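Local coordinates for photosystem II assembly protein Ycf48 (Thermosynechococcus elongatus, PDB 5OJ5) that probably assists early photosystem II assembly and the replacement of photodamaged D1, and binds the C-terminal extension of the D1 precursor, at residues A[180-188]-A[197-205]. Residues are numbered along the deposited sequence; the frame is centred on the assembly and turned at random.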
loop_
_atom_site.group_PDB
_atom_site.type_symbol
_atom_site.label_atom_id
_atom_site.label_comp_id
_atom_site.label_asym_id
_atom_site.label_seq_id
_atom_site.Cartn_x
_atom_site.Cartn_y
_atom_site.Cartn_z
ATOM N N GLU A 180 -19.642 -12.172 -1.013
ATOM C CA GLU A 180 -20.322 -11.649 0.183
ATOM C C GLU A 180 -19.585 -10.387 0.596
ATOM O O GLU A 180 -18.487 -10.445 1.170
ATOM C CB GLU A 180 -20.289 -12.705 1.289
ATOM C CG GLU A 180 -21.010 -13.955 0.959
ATOM C CD GLU A 180 -20.081 -15.127 0.830
ATOM O OE1 GLU A 180 -20.421 -16.193 1.409
ATOM O OE2 GLU A 180 -19.037 -14.976 0.118
ATOM N N ALA A 181 -20.151 -9.241 0.244
ATOM C CA ALA A 181 -19.514 -7.953 0.516
ATOM C C ALA A 181 -19.484 -7.652 2.008
ATOM O O ALA A 181 -20.402 -8.023 2.749
ATOM C CB ALA A 181 -20.307 -6.870 -0.223
ATOM N N ILE A 182 -18.471 -6.884 2.426
ATOM C CA ILE A 182 -18.186 -6.569 3.831
ATOM C C ILE A 182 -18.151 -5.075 4.151
ATOM O O ILE A 182 -17.549 -4.671 5.180
ATOM C CB ILE A 182 -16.886 -7.232 4.306
ATOM C CG1 ILE A 182 -15.674 -6.751 3.488
ATOM C CG2 ILE A 182 -17.039 -8.732 4.266
ATOM C CD1 ILE A 182 -14.319 -7.167 4.116
ATOM N N GLY A 183 -18.782 -4.245 3.354
ATOM C CA GLY A 183 -18.717 -2.805 3.601
ATOM C C GLY A 183 -17.397 -2.242 3.134
ATOM O O GLY A 183 -16.486 -2.969 2.696
ATOM N N VAL A 184 -17.313 -0.920 3.114
ATOM C CA VAL A 184 -16.148 -0.260 2.519
ATOM C C VAL A 184 -14.963 -0.398 3.435
ATOM O O VAL A 184 -14.947 0.136 4.527
ATOM C CB VAL A 184 -16.468 1.210 2.194
ATOM C CG1 VAL A 184 -15.255 1.860 1.545
ATOM C CG2 VAL A 184 -17.680 1.339 1.229
ATOM N N MET A 185 -13.941 -1.070 2.987
ATOM C CA MET A 185 -12.774 -1.336 3.821
ATOM C C MET A 185 -11.981 -0.063 4.049
ATOM O O MET A 185 -11.727 0.704 3.129
ATOM C CB MET A 185 -11.891 -2.341 3.052
ATOM C CG MET A 185 -12.560 -3.676 2.740
ATOM S SD MET A 185 -11.625 -4.806 1.750
ATOM C CE MET A 185 -11.389 -3.865 0.282
ATOM N N ARG A 186 -11.535 0.144 5.281
ATOM C CA ARG A 186 -10.666 1.253 5.626
ATOM C C ARG A 186 -9.239 1.051 5.099
ATOM O O ARG A 186 -8.541 2.016 4.776
ATOM C CB ARG A 186 -10.640 1.391 7.166
ATOM C CG ARG A 186 -9.924 2.602 7.674
ATOM C CD ARG A 186 -10.000 2.637 9.166
ATOM N NE ARG A 186 -9.656 3.935 9.704
ATOM C CZ ARG A 186 -10.504 4.898 10.077
ATOM N NH1 ARG A 186 -11.839 4.801 9.992
ATOM N NH2 ARG A 186 -9.985 6.026 10.552
ATOM N N ASN A 187 -8.787 -0.190 5.014
ATOM C CA ASN A 187 -7.449 -0.526 4.551
ATOM C C ASN A 187 -7.480 -1.999 4.194
ATOM O O ASN A 187 -8.317 -2.752 4.704
ATOM C CB ASN A 187 -6.362 -0.204 5.599
ATOM C CG ASN A 187 -5.720 1.146 5.383
ATOM O OD1 ASN A 187 -5.328 1.473 4.265
ATOM N ND2 ASN A 187 -5.558 1.922 6.447
ATOM N N LEU A 188 -6.549 -2.395 3.322
ATOM C CA LEU A 188 -6.461 -3.741 2.785
ATOM C C LEU A 188 -5.000 -4.039 2.517
ATOM O O LEU A 188 -4.326 -3.234 1.876
ATOM C CB LEU A 188 -7.256 -3.800 1.469
ATOM C CG LEU A 188 -7.194 -5.093 0.677
ATOM C CD1 LEU A 188 -7.807 -6.261 1.424
ATOM C CD2 LEU A 188 -7.873 -4.916 -0.681
ATOM N N VAL A 197 -5.925 -9.082 4.610
ATOM C CA VAL A 197 -6.483 -8.555 5.851
ATOM C C VAL A 197 -7.078 -7.194 5.551
ATOM O O VAL A 197 -6.454 -6.361 4.884
ATOM C CB VAL A 197 -5.436 -8.533 6.987
ATOM C CG1 VAL A 197 -4.242 -7.599 6.729
ATOM C CG2 VAL A 197 -6.111 -8.128 8.313
ATOM N N ALA A 198 -8.305 -6.975 6.028
ATOM C CA ALA A 198 -9.059 -5.759 5.756
ATOM C C ALA A 198 -9.580 -5.180 7.063
ATOM O O ALA A 198 -10.198 -5.893 7.864
ATOM C CB ALA A 198 -10.240 -6.065 4.860
ATOM N N VAL A 199 -9.386 -3.906 7.265
ATOM C CA VAL A 199 -9.922 -3.194 8.423
ATOM C C VAL A 199 -11.311 -2.688 8.092
ATOM O O VAL A 199 -11.540 -2.135 7.012
ATOM C CB VAL A 199 -8.980 -2.047 8.821
ATOM C CG1 VAL A 199 -9.588 -1.260 9.995
ATOM C CG2 VAL A 199 -7.599 -2.618 9.209
ATOM N N SER A 200 -12.266 -2.858 9.015
ATOM C CA SER A 200 -13.642 -2.410 8.787
ATOM C C SER A 200 -13.695 -0.881 8.689
ATOM O O SER A 200 -12.772 -0.177 9.109
ATOM C CB SER A 200 -14.542 -2.936 9.897
ATOM O OG SER A 200 -14.312 -2.268 11.143
ATOM N N SER A 201 -14.812 -0.372 8.149
ATOM C CA SER A 201 -14.889 1.032 7.734
ATOM C C SER A 201 -14.467 1.985 8.844
ATOM O O SER A 201 -13.714 2.926 8.597
ATOM C CB SER A 201 -16.322 1.368 7.299
ATOM O OG SER A 201 -16.817 0.506 6.289
ATOM N N ARG A 202 -15.003 1.786 10.053
ATOM C CA ARG A 202 -14.751 2.656 11.184
ATOM C C ARG A 202 -13.787 2.033 12.167
ATOM O O ARG A 202 -13.659 2.509 13.309
ATOM C CB ARG A 202 -16.080 3.071 11.849
ATOM C CG ARG A 202 -17.053 3.694 10.838
ATOM C CD ARG A 202 -16.556 5.005 10.283
ATOM N NE ARG A 202 -16.533 6.014 11.340
ATOM C CZ ARG A 202 -17.560 6.791 11.694
ATOM N NH1 ARG A 202 -18.745 6.728 11.082
ATOM N NH2 ARG A 202 -17.389 7.643 12.688
ATOM N N GLY A 203 -13.074 0.988 11.747
ATOM C CA GLY A 203 -12.063 0.378 12.589
ATOM C C GLY A 203 -12.591 -0.396 13.770
ATOM O O GLY A 203 -11.807 -0.690 14.690
ATOM N N SER A 204 -13.865 -0.795 13.765
ATOM C CA SER A 204 -14.387 -1.578 14.881
ATOM C C SER A 204 -13.782 -2.958 14.950
ATOM O O SER A 204 -13.634 -3.517 16.041
ATOM C CB SER A 204 -15.900 -1.698 14.776
ATOM O OG SER A 204 -16.538 -0.470 15.089
ATOM N N PHE A 205 -13.473 -3.555 13.777
ATOM C CA PHE A 205 -12.974 -4.919 13.720
ATOM C C PHE A 205 -12.186 -5.100 12.424
ATOM O O PHE A 205 -11.993 -4.150 11.663
ATOM C CB PHE A 205 -14.077 -5.926 14.035
ATOM C CG PHE A 205 -15.234 -5.888 13.086
ATOM C CD1 PHE A 205 -15.144 -6.516 11.843
ATOM C CD2 PHE A 205 -16.422 -5.220 13.409
ATOM C CE1 PHE A 205 -16.220 -6.506 10.961
ATOM C CE2 PHE A 205 -17.490 -5.211 12.517
ATOM C CZ PHE A 205 -17.367 -5.819 11.292
HETATM O O HOH W 1 -16.797 -2.223 7.156
HETATM O O HOH W 2 -19.193 0.648 4.721
#
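Ser-201 and Arg-186 carry the side-chain bonds between residues 180-188 and 197-205. In one of its two conformers, Ser-201 donates from its hydroxyl OG to the carbonyl O of Val-184 at 2.6 Å, tilted from the carbonyl plane. Its chi1 of -55° there sets OG beside its own backbone N, facing the incoming chain, where a water bound to OG also accepts from Val-184 N. A second water links Ile-182 O to Ser-201 N. In the other direction, Arg-186 runs alongside the turn from Ser-200 to Gly-203: with CG anti to the backbone N (chi1 -173°) and the chain extended to NE, NH1 meets Ser-201 O edge-on at 3.0 Å, in the carbonyl plane and on a lone pair. NE is hydrogen-bonded to ND1 of His-228, and the two bonds together restrain the guanidinium's rotation.

Two backbone bonds, Arg-186 N to Val-199 O (2.9 Å) and Val-199 N to Asn-187 O (3.0 Å), join the segments at the open end of the hairpin of strands 187-190 and 196-199, the first two of one blade in the seven-bladed beta-propeller. Arg-202 and Gly-203 of the type I turn already belong to the Arg-rich patch, which continues through Phe-205.

Apolar contacts flank these bonds. The methyl of Ala-198 receives Met-185 SD at 3.6 Å, with Leu-188 CD1 and Ile-182 CD1 more loosely placed around it; Met-185 and Leu-188 also touch Ile-158 of strand 154-159. Val-199 CG1 lies alongside the aliphatic part of Arg-186, 4.0 Å from its CD, while Val-199 also packs on Leu-227 and Met-230.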